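Local atomic coordinates of salicylaldehyde dehydrogenase NahF (Pseudomonas putida, PDB entry 4JZ6), a protein that probably catalyses the NAD(+)-dependent oxidation of salicylaldehyde to salicylate, a step of naphthalene degradation, with a broad tolerance for other aldehydes. Residues A[358-363]-A[390-395]; A[145-150]-A[491-496]. All blocks are in the same frame, centred on the assembly; numbering follows the deposited sequence.

Contact 1 of 2, residues A[358-363]-A[390-395]; sequences KDAIDK and MRIYDE
The C-terminal part of helix 349-362 meets the loop joining strands 381-384 and 401-407 where D359 and A360 touch M390, R391 and I392. D359 has CG anti to its backbone N (chi1 174°), and its OD2 accepts a hydrogen bond from R391 N at 3.0 Å, nearly straight and coming from above the carboxylate plane. The same oxygen takes a hydrogen bond from a water, which in turn accepts one from I392 N at 2.8 Å. The loop links two strands that are parallel neighbours in the seven-stranded sheet of the catalytic domain, and the helix end packs against it. R391 crosses D359 at about a right angle, its CG 3.6 Å from D359 OD2, while its guanidinium pairs with E395. D359 OD1 forms a salt bridge with K363 NZ, its hydrogen bond weak at 3.3 Å; K363 NZ also bonds D389 O. An alanine in place of D359 would probably leave R391 N without this acceptor, the bridging water less firmly held and K363 without its counter-charge. A360 CB touches I392 CG2 at 3.7 Å and M390 SD at 4.1 Å. The M390 and K363 chains run antiparallel alongside one another, M390 CG lying 3.9 Å from K363 CB.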
loop_
_atom_site.group_PDB
_atom_site.type_symbol
_atom_site.label_atom_id
_atom_site.label_comp_id
_atom_site.label_asym_id
_atom_site.label_seq_id
_atom_site.Cartn_x
_atom_site.Cartn_y
_atom_site.Cartn_z
ATOM N N LYS A 358 -9.316 29.551 20.866
ATOM C CA LYS A 358 -9.830 29.768 22.214
ATOM C C LYS A 358 -9.250 28.757 23.195
ATOM O O LYS A 358 -8.827 29.119 24.293
ATOM C CB LYS A 358 -11.360 29.696 22.246
ATOM C CG LYS A 358 -11.942 29.924 23.639
ATOM C CD LYS A 358 -13.433 29.593 23.731
ATOM C CE LYS A 358 -13.972 29.896 25.133
ATOM N NZ LYS A 358 -15.411 29.536 25.299
ATOM N N ASP A 359 -9.233 27.490 22.789
ATOM C CA ASP A 359 -8.729 26.420 23.641
ATOM C C ASP A 359 -7.286 26.672 24.061
ATOM O O ASP A 359 -6.955 26.600 25.245
ATOM C CB ASP A 359 -8.838 25.065 22.938
ATOM C CG ASP A 359 -8.182 23.949 23.726
ATOM O OD1 ASP A 359 -8.868 23.333 24.570
ATOM O OD2 ASP A 359 -6.977 23.695 23.509
ATOM N N ALA A 360 -6.436 26.967 23.081
ATOM C CA ALA A 360 -5.044 27.307 23.343
ATOM C C ALA A 360 -4.942 28.519 24.262
ATOM O O ALA A 360 -4.207 28.499 25.250
ATOM C CB ALA A 360 -4.312 27.573 22.039
ATOM N N ILE A 361 -5.694 29.564 23.940
ATOM C CA ILE A 361 -5.622 30.815 24.683
ATOM C C ILE A 361 -6.107 30.682 26.137
ATOM O O ILE A 361 -5.572 31.334 27.044
ATOM C CB ILE A 361 -6.347 31.965 23.916
ATOM C CG1 ILE A 361 -5.445 33.191 23.847
ATOM C CG2 ILE A 361 -7.702 32.311 24.524
ATOM C CD1 ILE A 361 -4.093 32.870 23.289
ATOM N N ASP A 362 -7.096 29.818 26.359
ATOM C CA ASP A 362 -7.624 29.588 27.700
ATOM C C ASP A 362 -6.654 28.764 28.533
ATOM O O ASP A 362 -6.722 28.775 29.760
ATOM C CB ASP A 362 -8.982 28.884 27.642
ATOM C CG ASP A 362 -10.097 29.796 27.163
ATOM O OD1 ASP A 362 -9.974 31.030 27.315
ATOM O OD2 ASP A 362 -11.105 29.273 26.645
ATOM N N LYS A 363 -5.751 28.056 27.856
ATOM C CA LYS A 363 -4.786 27.186 28.522
ATOM C C LYS A 363 -3.391 27.795 28.600
ATOM O O LYS A 363 -2.408 27.075 28.745
ATOM C CB LYS A 363 -4.712 25.823 27.828
ATOM C CG LYS A 363 -5.973 24.994 27.962
ATOM C CD LYS A 363 -5.846 23.669 27.224
ATOM C CE LYS A 363 -7.107 22.833 27.371
ATOM N NZ LYS A 363 -6.994 21.526 26.676
ATOM N N MET A 390 -2.894 21.572 24.799
ATOM C CA MET A 390 -3.722 22.377 23.909
ATOM C C MET A 390 -4.022 21.599 22.630
ATOM O O MET A 390 -3.155 20.901 22.105
ATOM C CB MET A 390 -3.011 23.684 23.569
ATOM C CG MET A 390 -2.619 24.506 24.778
ATOM S SD MET A 390 -1.479 25.835 24.365
ATOM C CE MET A 390 -0.965 26.364 25.990
ATOM N N ARG A 391 -5.253 21.709 22.139
ATOM C CA ARG A 391 -5.643 21.033 20.906
ATOM C C ARG A 391 -4.756 21.463 19.738
ATOM O O ARG A 391 -4.336 20.632 18.936
ATOM C CB ARG A 391 -7.109 21.313 20.575
ATOM C CG ARG A 391 -8.107 20.806 21.602
ATOM C CD ARG A 391 -9.523 21.185 21.198
ATOM N NE ARG A 391 -9.806 20.787 19.821
ATOM C CZ ARG A 391 -10.757 21.326 19.064
ATOM N NH1 ARG A 391 -11.524 22.297 19.546
ATOM N NH2 ARG A 391 -10.938 20.897 17.821
ATOM N N ILE A 392 -4.452 22.758 19.663
ATOM C CA ILE A 392 -3.681 23.306 18.548
ATOM C C ILE A 392 -2.228 22.810 18.521
ATOM O O ILE A 392 -1.530 22.961 17.516
ATOM C CB ILE A 392 -3.733 24.857 18.519
ATOM C CG1 ILE A 392 -3.484 25.380 17.100
ATOM C CG2 ILE A 392 -2.749 25.451 19.509
ATOM C CD1 ILE A 392 -3.769 26.855 16.932
ATOM N N TYR A 393 -1.786 22.204 19.620
ATOM C CA TYR A 393 -0.468 21.574 19.692
ATOM C C TYR A 393 -0.231 20.566 18.558
ATOM O O TYR A 393 0.853 20.517 17.982
ATOM C CB TYR A 393 -0.304 20.896 21.052
ATOM C CG TYR A 393 1.021 20.214 21.320
ATOM C CD1 TYR A 393 1.155 18.835 21.187
ATOM C CD2 TYR A 393 2.122 20.941 21.754
ATOM C CE1 TYR A 393 2.355 18.203 21.459
ATOM C CE2 TYR A 393 3.327 20.317 22.031
ATOM C CZ TYR A 393 3.441 18.950 21.881
ATOM O OH TYR A 393 4.646 18.329 22.155
ATOM N N ASP A 394 -1.240 19.773 18.220
ATOM C CA ASP A 394 -1.048 18.782 17.170
ATOM C C ASP A 394 -2.194 18.718 16.161
ATOM O O ASP A 394 -2.073 18.071 15.122
ATOM C CB ASP A 394 -0.785 17.397 17.770
ATOM C CG ASP A 394 -0.186 16.431 16.764
ATOM O OD1 ASP A 394 0.595 16.890 15.898
ATOM O OD2 ASP A 394 -0.494 15.217 16.833
ATOM N N GLU A 395 -3.307 19.379 16.455
ATOM C CA GLU A 395 -4.409 19.427 15.499
ATOM C C GLU A 395 -4.071 20.341 14.321
ATOM O O GLU A 395 -3.635 21.477 14.510
ATOM C CB GLU A 395 -5.692 19.898 16.180
ATOM C CG GLU A 395 -6.800 18.866 16.188
ATOM C CD GLU A 395 -7.778 19.075 17.328
ATOM O OE1 GLU A 395 -8.869 19.629 17.077
ATOM O OE2 GLU A 395 -7.454 18.681 18.472
HETATM O O HOH W 1 -5.596 24.708 21.393
#

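Contact 2 of 2, residues A[145-150]-A[491-496]; sequences AETLSM and IEPFEQ
A145 and E146 turn their carbonyls to the ring of P493 at the start of the pairing, and A145 O also accepts a hydrogen bond from T147 OG1 at 2.8 Å, from above the carbonyl plane. E146 has left-handed helical backbone angles (53°/38°); its O lies 3.2 Å from P493 CD, and its side chain crosses the proline ring obliquely, OE1 coming 3.6 Å from P493 CB. T147 follows with a CA-H...O contact to I491 O, CA to O 3.2 Å. Its methyl CG2, anti to the backbone N, lies alongside the E492 chain, 3.8 Å from E492 CG. L148 closes an antiparallel hydrogen-bonded pair with I491: L148 N gives to I491 O at 3.0 Å, I491 N to L148 O at 2.9 Å, and both side chains stand on the same face. This is the three-stranded oligomerisation sheet of aldehyde dehydrogenases, strand 148-154 lying between 139-140 and 485-491; at the outer edge of 485-491, I491 pairs in parallel with a strand of the second subunit, which carries the sheet across the interface. M150 bends at chi3 (72°), and its CE reaches I491 CD1 at 4.1 Å. Beyond the strand, Q496 NE2 donates to E492 OE1, using that oxygen's anti lone pair, and to P493 O, so two acceptors fix the amide. E492 OE1 has a salt bridge with K144; OE2 bonds T490 OG1 and Q456 NE2 of the second subunit.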
loop_
_atom_site.group_PDB
_atom_site.type_symbol
_atom_site.label_atom_id
_atom_site.label_comp_id
_atom_site.label_asym_id
_atom_site.label_seq_id
_atom_site.Cartn_x
_atom_site.Cartn_y
_atom_site.Cartn_z
ATOM N N ALA A 145 17.163 -24.436 -14.430
ATOM C CA ALA A 145 17.884 -24.418 -15.698
ATOM C C ALA A 145 16.969 -24.051 -16.862
ATOM O O ALA A 145 15.764 -24.309 -16.815
ATOM C CB ALA A 145 18.553 -25.757 -15.952
ATOM N N GLU A 146 17.558 -23.451 -17.897
ATOM C CA GLU A 146 16.852 -23.105 -19.130
ATOM C C GLU A 146 15.592 -22.293 -18.857
ATOM O O GLU A 146 14.570 -22.476 -19.521
ATOM C CB GLU A 146 16.506 -24.367 -19.921
ATOM C CG GLU A 146 17.716 -25.186 -20.308
ATOM C CD GLU A 146 17.358 -26.411 -21.116
ATOM O OE1 GLU A 146 16.191 -26.513 -21.549
ATOM O OE2 GLU A 146 18.242 -27.274 -21.324
ATOM N N THR A 147 15.672 -21.396 -17.879
ATOM C CA THR A 147 14.509 -20.630 -17.453
ATOM C C THR A 147 14.816 -19.145 -17.357
ATOM O O THR A 147 15.834 -18.745 -16.800
ATOM C CB THR A 147 14.016 -21.101 -16.073
ATOM O OG1 THR A 147 13.746 -22.508 -16.108
ATOM C CG2 THR A 147 12.759 -20.360 -15.666
ATOM N N LEU A 148 13.928 -18.322 -17.896
ATOM C CA LEU A 148 14.013 -16.891 -17.661
ATOM C C LEU A 148 13.077 -16.516 -16.537
ATOM O O LEU A 148 11.892 -16.837 -16.583
ATOM C CB LEU A 148 13.631 -16.120 -18.916
ATOM C CG LEU A 148 14.754 -15.326 -19.562
ATOM C CD1 LEU A 148 16.045 -16.086 -19.385
ATOM C CD2 LEU A 148 14.441 -15.099 -21.033
ATOM N N SER A 149 13.611 -15.856 -15.517
ATOM C CA SER A 149 12.767 -15.280 -14.480
ATOM C C SER A 149 12.871 -13.766 -14.554
ATOM O O SER A 149 13.969 -13.217 -14.658
ATOM C CB SER A 149 13.158 -15.781 -13.092
ATOM O OG SER A 149 12.307 -15.224 -12.107
ATOM N N MET A 150 11.730 -13.090 -14.503
ATOM C CA MET A 150 11.711 -11.651 -14.675
ATOM C C MET A 150 10.493 -11.028 -14.016
ATOM O O MET A 150 9.530 -11.724 -13.692
ATOM C CB MET A 150 11.709 -11.301 -16.163
ATOM C CG MET A 150 10.394 -11.639 -16.861
ATOM S SD MET A 150 10.477 -11.529 -18.660
ATOM C CE MET A 150 11.480 -12.963 -19.065
ATOM N N ILE A 491 9.755 -18.180 -17.949
ATOM C CA ILE A 491 9.673 -18.911 -19.205
ATOM C C ILE A 491 10.495 -20.183 -19.055
ATOM O O ILE A 491 11.719 -20.134 -18.944
ATOM C CB ILE A 491 10.185 -18.074 -20.392
ATOM C CG1 ILE A 491 9.485 -16.713 -20.427
ATOM C CG2 ILE A 491 9.950 -18.815 -21.699
ATOM C CD1 ILE A 491 9.957 -15.829 -21.540
ATOM N N GLU A 492 9.815 -21.322 -19.043
ATOM C CA GLU A 492 10.434 -22.560 -18.593
ATOM C C GLU A 492 10.526 -23.576 -19.719
ATOM O O GLU A 492 9.781 -23.491 -20.696
ATOM C CB GLU A 492 9.640 -23.120 -17.411
ATOM C CG GLU A 492 9.442 -22.102 -16.291
ATOM C CD GLU A 492 8.485 -22.584 -15.217
ATOM O OE1 GLU A 492 8.380 -23.816 -15.029
ATOM O OE2 GLU A 492 7.831 -21.734 -14.569
ATOM N N PRO A 493 11.465 -24.534 -19.597
ATOM C CA PRO A 493 11.596 -25.580 -20.611
ATOM C C PRO A 493 10.381 -26.493 -20.604
ATOM O O PRO A 493 9.673 -26.552 -19.603
ATOM C CB PRO A 493 12.843 -26.349 -20.157
ATOM C CG PRO A 493 12.961 -26.074 -18.709
ATOM C CD PRO A 493 12.478 -24.676 -18.535
ATOM N N PHE A 494 10.131 -27.181 -21.710
ATOM C CA PHE A 494 9.016 -28.111 -21.759
ATOM C C PHE A 494 9.265 -29.264 -20.790
ATOM O O PHE A 494 8.405 -29.598 -19.974
ATOM C CB PHE A 494 8.793 -28.624 -23.183
ATOM C CG PHE A 494 8.568 -27.530 -24.193
ATOM C CD1 PHE A 494 7.516 -26.643 -24.051
ATOM C CD2 PHE A 494 9.405 -27.393 -25.285
ATOM C CE1 PHE A 494 7.310 -25.642 -24.972
ATOM C CE2 PHE A 494 9.197 -26.394 -26.212
ATOM C CZ PHE A 494 8.149 -25.519 -26.054
ATOM N N GLU A 495 10.457 -29.845 -20.862
ATOM C CA GLU A 495 10.818 -30.963 -20.001
ATOM C C GLU A 495 11.405 -30.499 -18.671
ATOM O O GLU A 495 12.473 -29.892 -18.634
ATOM C CB GLU A 495 11.808 -31.884 -20.719
ATOM C CG GLU A 495 11.381 -33.344 -20.769
ATOM C CD GLU A 495 11.440 -34.022 -19.406
ATOM O OE1 GLU A 495 12.520 -34.005 -18.774
ATOM O OE2 GLU A 495 10.406 -34.572 -18.968
ATOM N N GLN A 496 10.692 -30.779 -17.583
ATOM C CA GLN A 496 11.225 -30.579 -16.236
ATOM C C GLN A 496 10.703 -31.647 -15.258
ATOM O O GLN A 496 9.707 -32.318 -15.530
ATOM C CB GLN A 496 10.954 -29.156 -15.726
ATOM C CG GLN A 496 9.519 -28.686 -15.862
ATOM C CD GLN A 496 9.345 -27.210 -15.505
ATOM O OE1 GLN A 496 9.404 -26.825 -14.334
ATOM N NE2 GLN A 496 9.131 -26.381 -16.518
#

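In the fold
The two contacts share no element and lie on opposite sides of the chain's centre, their nearest atoms about 42 Å apart, although contact 1 is nested in the sequence between the segments of contact 2. Contact 1 is partly buried, local in sequence, and made within one subunit: a helix end meets a loop through a carboxylate, a water and a small apolar patch. Contact 2 is a surface contact that brings together segments 341 residues apart, held chiefly by backbone bonds of a strand pair with a proline packed at its end. Only contact 2 is within reach of the second subunit, which continues its sheet. Both lie away from the salicylaldehyde pockets.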